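PDB 3OBK: delta-aminolevulinic acid dehydratase from Toxoplasma gondii ME49, which catalyses the condensation of two molecules of 5-aminolevulinic acid into porphobilinogen, the pyrrole building block of tetrapyrrole biosynthesis. Local coordinates for residues Ser44-Pro49 and Lys335-Trp340; Asp274-Ile279 and Met287-Val292; Ala297-Ala302 and Asp312-Val317. All coordinates share one frame; numbering follows the deposited sequence.

Interaction 1 (Ser44-Pro49 and Lys335-Trp340); sequences SSLIYP and KEAAKW
Lys335 lays its CB over one face of the Tyr48 ring: the atom stands 4.0 Å from the centroid of the Tyr48 ring and 24° off the ring normal, which makes this a CH-pi contact displaced from the centre toward the rim. The displacement is toward the phenol end, since CB of Lys335 is 3.7 Å from CE2 of Tyr48 and 3.8 Å from its CZ. The ring reaches this place because Tyr48 CG lies anti to the backbone N (chi1 -172°). The other point of close packing is apolar and small, CD1 of Leu46 meeting CB of Ala337 at 3.9 Å. Only 183 Å² is buried in all, with no hydrogen bond between the two segments. Strand 46-53 and helix 334-346 belong to the TIM-barrel fold of this family, in which strand 46-53 pairs in parallel with strand 328-331, the strand that leads into this helix; the contact therefore sets the last helix of the barrel against its first strand. Ala337 also touches Leu318 of helix 310-324, so the apolar part is closed in. The lysine side is looser and partly exposed. Beyond CB the Lys335 chain leads away from the strand and bends at chi3 (85°), and its NZ forms salt bridges with Glu78 and Glu81. Tyr48 OH hydrogen-bonds to the same Glu78 carboxylate oxygen, OE2, that receives the lysine.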
ATOM      1  N   SER A  44       3.618 -32.375  11.825  1.00 10.67           N
ATOM      2  CA  SER A  44       3.351 -32.530  10.399  1.00 11.32           C
ATOM      3  C   SER A  44       3.700 -31.275   9.555  1.00 11.89           C
ATOM      4  O   SER A  44       3.486 -31.279   8.324  1.00 11.72           O
ATOM      5  CB  SER A  44       1.901 -32.930  10.167  1.00 11.74           C
ATOM      6  OG  SER A  44       1.026 -31.857  10.376  1.00 12.43           O
ATOM      7  N   SER A  45       4.224 -30.231  10.218  1.00 11.31           N
ATOM      8  CA  SER A  45       4.821 -29.100   9.540  1.00 11.43           C
ATOM      9  C   SER A  45       6.345 -29.283   9.427  1.00 11.20           C
ATOM     10  O   SER A  45       7.024 -28.438   8.847  1.00 12.21           O
ATOM     11  CB  SER A  45       4.487 -27.777  10.261  1.00 11.53           C
ATOM     12  OG  SER A  45       3.072 -27.483  10.240  1.00 13.03           O
ATOM     13  N   LEU A  46       6.888 -30.384   9.927  1.00 10.70           N
ATOM     14  CA  LEU A  46       8.330 -30.623   9.841  1.00 10.16           C
ATOM     15  C   LEU A  46       8.670 -31.636   8.733  1.00 10.12           C
ATOM     16  O   LEU A  46       7.963 -32.628   8.542  1.00 10.56           O
ATOM     17  CB  LEU A  46       8.874 -31.122  11.184  1.00 10.18           C
ATOM     18  CG  LEU A  46       8.509 -30.291  12.429  1.00 11.27           C
ATOM     19  CD1 LEU A  46       9.092 -30.879  13.714  1.00  7.88           C
ATOM     20  CD2 LEU A  46       8.891 -28.769  12.267  1.00  9.13           C
ATOM     21  N   ILE A  47       9.752 -31.346   8.009  1.00  9.55           N
ATOM     22  CA  ILE A  47      10.314 -32.210   6.996  1.00  9.39           C
ATOM     23  C   ILE A  47      11.638 -32.753   7.540  1.00  9.73           C
ATOM     24  O   ILE A  47      12.492 -31.984   8.007  1.00  9.96           O
ATOM     25  CB  ILE A  47      10.587 -31.425   5.690  1.00  8.59           C
ATOM     26  CG1 ILE A  47       9.330 -30.708   5.198  1.00  8.59           C
ATOM     27  CG2 ILE A  47      11.038 -32.325   4.640  1.00  7.55           C
ATOM     28  CD1 ILE A  47       9.566 -29.770   4.063  1.00  6.79           C
ATOM     29  N   TYR A  48      11.828 -34.065   7.467  1.00  9.65           N
ATOM     30  CA  TYR A  48      13.007 -34.694   8.045  1.00  9.86           C
ATOM     31  C   TYR A  48      13.965 -35.120   6.936  1.00 10.05           C
ATOM     32  O   TYR A  48      13.619 -35.966   6.106  1.00  9.87           O
ATOM     33  CB  TYR A  48      12.562 -35.918   8.865  1.00 10.69           C
ATOM     34  CG  TYR A  48      13.620 -36.611   9.707  1.00 10.56           C
ATOM     35  CD1 TYR A  48      14.703 -35.915  10.209  1.00 11.65           C
ATOM     36  CD2 TYR A  48      13.496 -37.954  10.048  1.00 11.54           C
ATOM     37  CE1 TYR A  48      15.653 -36.533  10.999  1.00 13.15           C
ATOM     38  CE2 TYR A  48      14.447 -38.593  10.866  1.00 13.31           C
ATOM     39  CZ  TYR A  48      15.527 -37.858  11.330  1.00 14.09           C
ATOM     40  OH  TYR A  48      16.516 -38.406  12.097  1.00 15.80           O
ATOM     41  N   PRO A  49      15.169 -34.538   6.903  1.00 10.10           N
ATOM     42  CA  PRO A  49      16.072 -34.889   5.821  1.00 10.69           C
ATOM     43  C   PRO A  49      17.081 -35.969   6.206  1.00 10.65           C
ATOM     44  O   PRO A  49      17.728 -35.857   7.246  1.00 10.30           O
ATOM     45  CB  PRO A  49      16.786 -33.556   5.499  1.00 10.34           C
ATOM     46  CG  PRO A  49      16.262 -32.540   6.463  1.00 10.28           C
ATOM     47  CD  PRO A  49      15.665 -33.349   7.601  1.00 10.86           C
ATOM     48  N   LYS A 335      12.715 -35.308  13.753  1.00 12.66           N
ATOM     49  CA  LYS A 335      12.320 -36.458  14.560  1.00 13.47           C
ATOM     50  C   LYS A 335      12.398 -36.119  16.034  1.00 14.02           C
ATOM     51  O   LYS A 335      11.515 -36.459  16.828  1.00 14.11           O
ATOM     52  CB  LYS A 335      13.186 -37.674  14.257  1.00 13.71           C
ATOM     53  CG  LYS A 335      12.774 -38.917  15.049  1.00 14.95           C
ATOM     54  CD  LYS A 335      13.697 -40.102  14.824  1.00 17.66           C
ATOM     55  CE  LYS A 335      14.953 -40.097  15.732  1.00 19.28           C
ATOM     56  NZ  LYS A 335      15.998 -41.112  15.343  1.00 17.42           N
ATOM     57  N   GLU A 336      13.457 -35.441  16.417  1.00 14.72           N
ATOM     58  CA  GLU A 336      13.656 -35.212  17.824  1.00 15.96           C
ATOM     59  C   GLU A 336      12.602 -34.264  18.359  1.00 14.99           C
ATOM     60  O   GLU A 336      12.102 -34.454  19.461  1.00 14.56           O
ATOM     61  CB  GLU A 336      15.035 -34.660  18.077  1.00 17.07           C
ATOM     62  CG  GLU A 336      15.506 -34.945  19.489  1.00 22.21           C
ATOM     63  CD  GLU A 336      16.317 -36.200  19.550  1.00 26.46           C
ATOM     64  OE1 GLU A 336      17.471 -36.152  19.067  1.00 31.60           O
ATOM     65  OE2 GLU A 336      15.802 -37.199  20.059  1.00 28.75           O
ATOM     66  N   ALA A 337      12.221 -33.269  17.560  1.00 13.99           N
ATOM     67  CA  ALA A 337      11.194 -32.319  18.006  1.00 13.75           C
ATOM     68  C   ALA A 337       9.838 -33.016  18.189  1.00 13.53           C
ATOM     69  O   ALA A 337       9.125 -32.819  19.214  1.00 13.22           O
ATOM     70  CB  ALA A 337      11.074 -31.127  17.032  1.00 13.05           C
ATOM     71  N   ALA A 338       9.486 -33.832  17.199  1.00 13.21           N
ATOM     72  CA  ALA A 338       8.201 -34.518  17.224  1.00 13.49           C
ATOM     73  C   ALA A 338       8.165 -35.426  18.454  1.00 13.78           C
ATOM     74  O   ALA A 338       7.145 -35.530  19.147  1.00 13.23           O
ATOM     75  CB  ALA A 338       7.961 -35.299  15.920  1.00 12.79           C
ATOM     76  N   LYS A 339       9.304 -36.037  18.748  1.00 14.23           N
ATOM     77  CA  LYS A 339       9.363 -36.970  19.848  1.00 15.50           C
ATOM     78  C   LYS A 339       9.107 -36.230  21.140  1.00 15.57           C
ATOM     79  O   LYS A 339       8.326 -36.677  21.963  1.00 16.25           O
ATOM     80  CB  LYS A 339      10.715 -37.672  19.877  1.00 16.27           C
ATOM     81  CG  LYS A 339      10.836 -38.821  20.848  1.00 18.37           C
ATOM     82  CD  LYS A 339      12.209 -39.474  20.680  1.00 21.75           C
ATOM     83  CE  LYS A 339      12.599 -40.327  21.869  1.00 24.97           C
ATOM     84  NZ  LYS A 339      14.064 -40.544  21.843  1.00 27.69           N
ATOM     85  N   TRP A 340       9.757 -35.090  21.314  1.00 15.01           N
ATOM     86  CA  TRP A 340       9.556 -34.312  22.503  1.00 15.20           C
ATOM     87  C   TRP A 340       8.105 -33.926  22.631  1.00 15.08           C
ATOM     88  O   TRP A 340       7.515 -34.002  23.701  1.00 15.94           O
ATOM     89  CB  TRP A 340      10.410 -33.065  22.470  1.00 15.26           C
ATOM     90  CG  TRP A 340      11.854 -33.307  22.728  1.00 17.44           C
ATOM     91  CD1 TRP A 340      12.400 -34.203  23.611  1.00 19.75           C
ATOM     92  CD2 TRP A 340      12.948 -32.608  22.139  1.00 17.13           C
ATOM     93  NE1 TRP A 340      13.764 -34.110  23.586  1.00 20.94           N
ATOM     94  CE2 TRP A 340      14.124 -33.132  22.695  1.00 19.54           C
ATOM     95  CE3 TRP A 340      13.042 -31.582  21.205  1.00 17.85           C
ATOM     96  CZ2 TRP A 340      15.381 -32.670  22.338  1.00 21.14           C
ATOM     97  CZ3 TRP A 340      14.289 -31.125  20.841  1.00 18.63           C
ATOM     98  CH2 TRP A 340      15.442 -31.660  21.404  1.00 20.27           C
TER

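Interaction 2 (Asp274-Ile279 and Met287-Val292); sequences DVLAKI and MVAYHV. With PBG (3-[5-(aminomethyl)-4-(carboxymethyl)-1H-pyrrol-3-yl]propanoic acid), chain L.
Met287 and Ile279 make the closest apolar contact, CE of Met287 lying 3.4 Å from CG2 of Ile279, with the two side chains crossing at about a right angle. The bend at chi2 (-50°) brings SD of Met287 to 3.7 Å from Ile279 CG2, and the bend at chi3 (-65°) turns CE onto Ile279. Leu276 supplies the second apolar group: its CD2 is 4.0 Å from CB of Ala289, and its CD1 is 4.3 Å from CB of Met287. Hydrogen bonds between the segments are absent; the polar backbone of the strand is instead paired with strands 263-267 and 328-331. Helix 273-282 packs antiparallel to strand 287-291 (174°, axes 9.6 Å apart), as expected for the helix of a beta-alpha-beta crossover in a TIM barrel. Contacts with bound porphobilinogen form a third group, at the far end of the strand. Tyr290 CE1 approaches the propionate oxygen O3A of PBG at 3.5 Å, while CB of Val292 lies 3.5 Å from O4A of PBG. The chemistry thus divides: Met287 and Ala289 hold the helix by dispersion and shape alone, whereas Tyr290 and Val292 give the product's carboxylate van der Waals contacts, its hydrogen bonds coming from residues such as Arg223 and Ser293.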
ATOM      1  N   ASP A 274      14.511 -12.902   7.417  1.00  9.31           N
ATOM      2  CA  ASP A 274      14.051 -11.683   6.719  1.00  9.40           C
ATOM      3  C   ASP A 274      13.601 -11.963   5.290  1.00  9.19           C
ATOM      4  O   ASP A 274      12.624 -11.372   4.825  1.00 10.71           O
ATOM      5  CB  ASP A 274      15.108 -10.561   6.705  1.00  8.83           C
ATOM      6  CG  ASP A 274      16.367 -10.972   6.025  1.00  8.77           C
ATOM      7  OD1 ASP A 274      16.860 -12.063   6.394  1.00 10.53           O
ATOM      8  OD2 ASP A 274      16.879 -10.241   5.141  1.00  8.81           O
ATOM      9  N   VAL A 275      14.322 -12.814   4.588  1.00  8.53           N
ATOM     10  CA  VAL A 275      13.961 -13.132   3.228  1.00  8.85           C
ATOM     11  C   VAL A 275      12.707 -13.998   3.231  1.00  9.12           C
ATOM     12  O   VAL A 275      11.809 -13.814   2.419  1.00  9.44           O
ATOM     13  CB  VAL A 275      15.115 -13.858   2.527  1.00  8.98           C
ATOM     14  CG1 VAL A 275      14.725 -14.272   1.083  1.00  8.45           C
ATOM     15  CG2 VAL A 275      16.330 -12.968   2.541  1.00  8.51           C
ATOM     16  N   LEU A 276      12.662 -14.936   4.170  1.00  9.27           N
ATOM     17  CA  LEU A 276      11.507 -15.787   4.372  1.00  9.14           C
ATOM     18  C   LEU A 276      10.265 -14.941   4.575  1.00  9.66           C
ATOM     19  O   LEU A 276       9.273 -15.159   3.894  1.00 10.71           O
ATOM     20  CB  LEU A 276      11.731 -16.720   5.576  1.00  8.50           C
ATOM     21  CG  LEU A 276      10.642 -17.709   5.937  1.00  8.46           C
ATOM     22  CD1 LEU A 276      10.406 -18.734   4.838  1.00  8.74           C
ATOM     23  CD2 LEU A 276      11.005 -18.425   7.238  1.00  9.55           C
ATOM     24  N   ALA A 277      10.311 -13.975   5.495  1.00 10.12           N
ATOM     25  CA  ALA A 277       9.133 -13.137   5.784  1.00 10.10           C
ATOM     26  C   ALA A 277       8.746 -12.305   4.586  1.00 10.20           C
ATOM     27  O   ALA A 277       7.570 -12.115   4.320  1.00  9.54           O
ATOM     28  CB  ALA A 277       9.347 -12.246   6.969  1.00  9.52           C
ATOM     29  N   LYS A 278       9.729 -11.802   3.858  1.00 11.10           N
ATOM     30  CA  LYS A 278       9.409 -10.894   2.758  1.00 11.90           C
ATOM     31  C   LYS A 278       8.710 -11.660   1.644  1.00 11.54           C
ATOM     32  O   LYS A 278       7.691 -11.209   1.139  1.00 10.75           O
ATOM     33  CB  LYS A 278      10.641 -10.168   2.258  1.00 12.17           C
ATOM     34  CG  LYS A 278      10.375  -9.230   1.082  1.00 16.63           C
ATOM     35  CD  LYS A 278       9.170  -8.252   1.295  1.00 21.46           C
ATOM     36  CE  LYS A 278       9.604  -6.829   1.687  1.00 24.59           C
ATOM     37  NZ  LYS A 278       8.513  -6.125   2.480  1.00 28.17           N
ATOM     38  N   ILE A 279       9.228 -12.847   1.315  1.00 12.05           N
ATOM     39  CA  ILE A 279       8.633 -13.681   0.283  1.00 12.82           C
ATOM     40  C   ILE A 279       7.279 -14.193   0.728  1.00 13.94           C
ATOM     41  O   ILE A 279       6.366 -14.283  -0.061  1.00 14.52           O
ATOM     42  CB  ILE A 279       9.551 -14.853  -0.149  1.00 12.36           C
ATOM     43  CG1 ILE A 279      10.881 -14.299  -0.684  1.00 13.32           C
ATOM     44  CG2 ILE A 279       8.866 -15.699  -1.227  1.00 10.01           C
ATOM     45  CD1 ILE A 279      10.755 -13.115  -1.699  1.00  9.23           C
ATOM     46  N   MET A 287       5.322 -21.646   1.782  1.00 10.04           N
ATOM     47  CA  MET A 287       6.717 -21.384   2.056  1.00  9.77           C
ATOM     48  C   MET A 287       7.331 -22.495   2.876  1.00  9.14           C
ATOM     49  O   MET A 287       6.709 -23.027   3.771  1.00  9.24           O
ATOM     50  CB  MET A 287       6.876 -20.072   2.830  1.00 10.06           C
ATOM     51  CG  MET A 287       6.494 -18.777   2.102  1.00 10.08           C
ATOM     52  SD  MET A 287       7.200 -18.571   0.461  1.00 11.79           S
ATOM     53  CE  MET A 287       8.951 -18.443   0.778  1.00 10.99           C
ATOM     54  N   VAL A 288       8.571 -22.821   2.548  1.00  9.04           N
ATOM     55  CA  VAL A 288       9.355 -23.790   3.281  1.00  8.71           C
ATOM     56  C   VAL A 288      10.671 -23.147   3.584  1.00  8.26           C
ATOM     57  O   VAL A 288      11.171 -22.354   2.809  1.00  8.24           O
ATOM     58  CB  VAL A 288       9.569 -25.114   2.457  1.00  8.90           C
ATOM     59  CG1 VAL A 288      10.081 -26.204   3.327  1.00  8.38           C
ATOM     60  CG2 VAL A 288       8.265 -25.561   1.815  1.00  8.52           C
ATOM     61  N   ALA A 289      11.215 -23.461   4.745  1.00  8.71           N
ATOM     62  CA  ALA A 289      12.535 -22.982   5.157  1.00  8.74           C
ATOM     63  C   ALA A 289      13.414 -24.199   5.485  1.00  8.87           C
ATOM     64  O   ALA A 289      12.902 -25.226   5.879  1.00  9.46           O
ATOM     65  CB  ALA A 289      12.399 -22.068   6.326  1.00  8.28           C
ATOM     66  N   TYR A 290      14.724 -24.091   5.288  1.00  9.12           N
ATOM     67  CA  TYR A 290      15.641 -25.191   5.558  1.00  9.01           C
ATOM     68  C   TYR A 290      16.597 -24.788   6.679  1.00  9.21           C
ATOM     69  O   TYR A 290      17.414 -23.877   6.525  1.00  9.00           O
ATOM     70  CB  TYR A 290      16.434 -25.531   4.313  1.00  8.74           C
ATOM     71  CG  TYR A 290      16.935 -26.956   4.225  1.00  8.49           C
ATOM     72  CD1 TYR A 290      17.719 -27.529   5.220  1.00  8.68           C
ATOM     73  CD2 TYR A 290      16.664 -27.725   3.102  1.00 10.04           C
ATOM     74  CE1 TYR A 290      18.207 -28.862   5.093  1.00  8.40           C
ATOM     75  CE2 TYR A 290      17.121 -29.034   2.977  1.00  9.59           C
ATOM     76  CZ  TYR A 290      17.889 -29.596   3.957  1.00  8.86           C
ATOM     77  OH  TYR A 290      18.315 -30.892   3.754  1.00 10.22           O
ATOM     78  N   HIS A 291      16.463 -25.488   7.806  1.00  8.99           N
ATOM     79  CA  HIS A 291      17.385 -25.420   8.917  1.00  9.29           C
ATOM     80  C   HIS A 291      18.574 -26.326   8.576  1.00  9.11           C
ATOM     81  O   HIS A 291      18.498 -27.547   8.786  1.00 10.18           O
ATOM     82  CB  HIS A 291      16.667 -25.901  10.173  1.00  9.59           C
ATOM     83  CG  HIS A 291      17.383 -25.608  11.452  1.00 10.39           C
ATOM     84  ND1 HIS A 291      17.429 -26.512  12.493  1.00 12.19           N
ATOM     85  CD2 HIS A 291      18.065 -24.516  11.867  1.00 10.77           C
ATOM     86  CE1 HIS A 291      18.101 -25.978  13.501  1.00 12.32           C
ATOM     87  NE2 HIS A 291      18.494 -24.766  13.149  1.00 11.14           N
ATOM     88  N   VAL A 292      19.644 -25.738   8.041  1.00  8.41           N
ATOM     89  CA  VAL A 292      20.655 -26.500   7.331  1.00  8.42           C
ATOM     90  C   VAL A 292      21.707 -27.117   8.241  1.00  8.95           C
ATOM     91  O   VAL A 292      21.849 -26.738   9.403  1.00  8.92           O
ATOM     92  CB  VAL A 292      21.388 -25.647   6.287  1.00  8.67           C
ATOM     93  CG1 VAL A 292      20.403 -24.968   5.364  1.00  8.26           C
ATOM     94  CG2 VAL A 292      22.323 -24.645   6.953  1.00  8.42           C
TER
HETATM   95  CHA PBG L 360      22.787 -29.659  -3.157  1.00 19.71           C
HETATM   96  C1A PBG L 360      22.340 -29.442  -1.749  1.00 19.58           C
HETATM   97  C2A PBG L 360      23.067 -28.824  -0.735  1.00 19.49           C
HETATM   98  C3A PBG L 360      22.255 -28.848   0.384  1.00 16.46           C
HETATM   99  C4A PBG L 360      21.042 -29.390   0.001  1.00 18.81           C
HETATM  100  NA  PBG L 360      21.125 -29.768  -1.282  1.00 19.44           N
HETATM  101  C5A PBG L 360      24.510 -28.379  -0.747  1.00 21.31           C
HETATM  102  C6A PBG L 360      24.843 -27.225  -1.589  1.00 19.95           C
HETATM  103  O1A PBG L 360      24.021 -26.929  -2.497  1.00 22.89           O
HETATM  104  O2A PBG L 360      25.940 -26.640  -1.446  1.00 16.92           O
HETATM  105  C7A PBG L 360      22.640 -28.372   1.731  1.00 14.72           C
HETATM  106  C8A PBG L 360      21.752 -28.753   2.856  1.00 12.13           C
HETATM  107  C9A PBG L 360      22.253 -28.565   4.227  1.00  9.48           C
HETATM  108  O3A PBG L 360      21.735 -29.236   5.114  1.00 14.05           O
HETATM  109  O4A PBG L 360      23.325 -28.001   4.495  1.00  9.26           O
HETATM  110  N1  PBG L 360      22.094 -28.973  -4.198  1.00 18.89           N

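Interaction 3 (Ala297-Ala302 and Asp312-Val317); sequences AMLKAA and DTVLEV
Leu299 carries this contact, with 75 Å² of its surface buried by helix segment 312-317, and it does so by splitting its two methyl groups between different partners. The helices 293-305 and 310-324 are successive, joined by a short connection on the outside of the TIM barrel, and form a helical hairpin: their short segments run nearly antiparallel (157°) with axes 11.2 Å apart. That spacing leaves room for a leucine between the backbones, and the closest CA atoms, those of Leu299 and Val314, are still 7.8 Å from each other. Val314, with 22 Å² covered, offers CG2 to CD1 of Leu299 at 3.7 Å, the two side chains meeting at a slant. The same CD1 faces Val317 at longer range, 4.5 Å from its CG2. Thr313, with 21 Å² covered, meets the other branch, the two side chains lying alongside each other and pointing opposite ways. No hydrogen bond links the segments. The threonine hydroxyl turns back along the chain, where the carbonyl oxygens of Ser309, just before the helix, and Glu310 are both in range as acceptors for its single proton. On the barrel side, both Leu299 and Val317 touch His291 of strand 287-291, and Leu299 also touches Met298 of a neighbouring subunit. With chi1 at 63°, Thr313 OG1 sits between its backbone N and carbonyl carbon, and in this position it lies 3.3 Å from CD2 of Leu299.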
ATOM      1  N   ALA A 297      24.689 -28.322  13.340  1.00 11.55           N
ATOM      2  CA  ALA A 297      25.983 -28.530  13.997  1.00 12.17           C
ATOM      3  C   ALA A 297      26.200 -27.519  15.116  1.00 12.60           C
ATOM      4  O   ALA A 297      26.659 -27.876  16.204  1.00 13.00           O
ATOM      5  CB  ALA A 297      27.103 -28.448  12.981  1.00 11.67           C
ATOM      6  N   MET A 298      25.849 -26.264  14.869  1.00 12.61           N
ATOM      7  CA  MET A 298      26.033 -25.245  15.882  1.00 13.44           C
ATOM      8  C   MET A 298      25.272 -25.570  17.182  1.00 13.75           C
ATOM      9  O   MET A 298      25.806 -25.463  18.281  1.00 13.26           O
ATOM     10  CB  MET A 298      25.620 -23.885  15.332  1.00 13.66           C
ATOM     11  CG  MET A 298      26.713 -23.227  14.504  1.00 15.40           C
ATOM     12  SD  MET A 298      26.139 -21.747  13.610  1.00 17.80           S
ATOM     13  CE  MET A 298      25.674 -20.696  14.986  1.00 19.43           C
ATOM     14  N   LEU A 299      24.019 -25.971  17.027  1.00 14.48           N
ATOM     15  CA  LEU A 299      23.147 -26.258  18.145  1.00 15.03           C
ATOM     16  C   LEU A 299      23.717 -27.412  18.922  1.00 15.11           C
ATOM     17  O   LEU A 299      23.857 -27.315  20.141  1.00 14.56           O
ATOM     18  CB  LEU A 299      21.726 -26.603  17.660  1.00 15.38           C
ATOM     19  CG  LEU A 299      20.690 -25.481  17.753  1.00 16.71           C
ATOM     20  CD1 LEU A 299      19.318 -25.838  17.208  1.00 16.09           C
ATOM     21  CD2 LEU A 299      20.556 -25.073  19.212  1.00 20.11           C
ATOM     22  N   LYS A 300      24.022 -28.499  18.203  1.00 15.13           N
ATOM     23  CA  LYS A 300      24.632 -29.705  18.803  1.00 15.94           C
ATOM     24  C   LYS A 300      25.939 -29.426  19.503  1.00 15.68           C
ATOM     25  O   LYS A 300      26.172 -29.877  20.624  1.00 16.50           O
ATOM     26  CB  LYS A 300      24.921 -30.767  17.741  1.00 16.05           C
ATOM     27  CG  LYS A 300      23.740 -31.639  17.388  1.00 17.09           C
ATOM     28  CD  LYS A 300      23.425 -32.702  18.492  1.00 18.18           C
ATOM     29  CE  LYS A 300      22.094 -33.420  18.170  1.00 17.78           C
ATOM     30  NZ  LYS A 300      21.632 -34.319  19.229  1.00 19.63           N
ATOM     31  N   ALA A 301      26.799 -28.689  18.824  1.00 15.27           N
ATOM     32  CA  ALA A 301      28.077 -28.324  19.387  1.00 15.16           C
ATOM     33  C   ALA A 301      27.823 -27.704  20.732  1.00 15.56           C
ATOM     34  O   ALA A 301      28.438 -28.097  21.723  1.00 17.18           O
ATOM     35  CB  ALA A 301      28.793 -27.384  18.497  1.00 14.10           C
ATOM     36  N   ALA A 302      26.893 -26.767  20.785  1.00 15.37           N
ATOM     37  CA  ALA A 302      26.679 -26.006  21.995  1.00 16.08           C
ATOM     38  C   ALA A 302      26.040 -26.873  23.021  1.00 16.77           C
ATOM     39  O   ALA A 302      26.428 -26.850  24.172  1.00 17.77           O
ATOM     40  CB  ALA A 302      25.819 -24.776  21.732  1.00 16.03           C
ATOM     41  N   ASP A 312      15.158 -26.560  24.687  1.00 17.45           N
ATOM     42  CA  ASP A 312      14.508 -25.258  24.713  1.00 17.53           C
ATOM     43  C   ASP A 312      14.819 -24.501  23.432  1.00 16.31           C
ATOM     44  O   ASP A 312      13.937 -23.919  22.818  1.00 16.16           O
ATOM     45  CB  ASP A 312      15.004 -24.411  25.871  1.00 18.25           C
ATOM     46  CG  ASP A 312      14.602 -24.948  27.214  1.00 21.41           C
ATOM     47  OD1 ASP A 312      13.453 -25.419  27.358  1.00 22.21           O
ATOM     48  OD2 ASP A 312      15.445 -24.828  28.142  1.00 25.91           O
ATOM     49  N   THR A 313      16.089 -24.517  23.055  1.00 15.10           N
ATOM     50  CA  THR A 313      16.567 -23.747  21.952  1.00 14.25           C
ATOM     51  C   THR A 313      16.022 -24.343  20.639  1.00 12.76           C
ATOM     52  O   THR A 313      15.492 -23.623  19.829  1.00 11.85           O
ATOM     53  CB  THR A 313      18.136 -23.598  22.031  1.00 15.00           C
ATOM     54  OG1 THR A 313      18.768 -24.874  21.927  1.00 17.09           O
ATOM     55  CG2 THR A 313      18.543 -22.993  23.383  1.00 12.55           C
ATOM     56  N   VAL A 314      16.044 -25.664  20.470  1.00 12.26           N
ATOM     57  CA  VAL A 314      15.428 -26.272  19.287  1.00 11.20           C
ATOM     58  C   VAL A 314      13.958 -25.866  19.149  1.00 11.32           C
ATOM     59  O   VAL A 314      13.545 -25.438  18.093  1.00 11.34           O
ATOM     60  CB  VAL A 314      15.562 -27.807  19.243  1.00 11.03           C
ATOM     61  CG1 VAL A 314      14.646 -28.398  18.190  1.00 10.06           C
ATOM     62  CG2 VAL A 314      17.006 -28.217  18.927  1.00 10.98           C
ATOM     63  N   LEU A 315      13.179 -25.958  20.221  1.00 11.30           N
ATOM     64  CA  LEU A 315      11.755 -25.636  20.167  1.00 10.63           C
ATOM     65  C   LEU A 315      11.474 -24.167  19.894  1.00 10.52           C
ATOM     66  O   LEU A 315      10.435 -23.851  19.294  1.00 11.10           O
ATOM     67  CB  LEU A 315      11.039 -26.052  21.467  1.00 11.20           C
ATOM     68  CG  LEU A 315      11.018 -27.557  21.817  1.00 12.02           C
ATOM     69  CD1 LEU A 315      10.345 -27.898  23.151  1.00 11.43           C
ATOM     70  CD2 LEU A 315      10.385 -28.336  20.677  1.00 11.53           C
ATOM     71  N   GLU A 316      12.359 -23.267  20.334  1.00 10.44           N
ATOM     72  CA  GLU A 316      12.222 -21.824  20.035  1.00 10.35           C
ATOM     73  C   GLU A 316      12.582 -21.532  18.559  1.00 10.28           C
ATOM     74  O   GLU A 316      11.946 -20.742  17.874  1.00 10.26           O
ATOM     75  CB  GLU A 316      13.115 -21.024  20.973  1.00 10.62           C
ATOM     76  CG  GLU A 316      13.225 -19.544  20.670  1.00 10.57           C
ATOM     77  CD  GLU A 316      13.985 -18.760  21.743  1.00 12.32           C
ATOM     78  OE1 GLU A 316      14.261 -19.313  22.849  1.00 15.15           O
ATOM     79  OE2 GLU A 316      14.326 -17.584  21.488  1.00 10.91           O
ATOM     80  N   VAL A 317      13.620 -22.203  18.082  1.00 10.10           N
ATOM     81  CA  VAL A 317      14.051 -22.084  16.721  1.00  9.69           C
ATOM     82  C   VAL A 317      12.896 -22.446  15.811  1.00  9.39           C
ATOM     83  O   VAL A 317      12.543 -21.695  14.929  1.00  9.19           O
ATOM     84  CB  VAL A 317      15.285 -22.993  16.476  1.00 10.10           C
ATOM     85  CG1 VAL A 317      15.505 -23.256  14.970  1.00 11.06           C
ATOM     86  CG2 VAL A 317      16.513 -22.367  17.122  1.00  9.67           C
TER

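The three contacts lie around neighbouring parts of one barrel wall. Interactions 1 and 2 have centres about 18 Å apart and meet inside the barrel, where Pro49 CB is 3.5 Å from Tyr290 OH and Ile47 CD1 is 3.7 Å from Val288 CG1. Interaction 3 adjoins interaction 2 through His291, whose CE1 lies 3.9 Å from Leu299 CD1, and adjoins interaction 1 through Trp340, whose CZ3 lies 3.8 Å from Val314 CG1. Interaction 2 alone includes residues of the product pocket, Tyr290 and Val292; the side chains of Tyr48 and Leu299 stand about 11 and 13 Å from bound porphobilinogen. Interactions 2 and 3 also both touch the same neighbouring subunit.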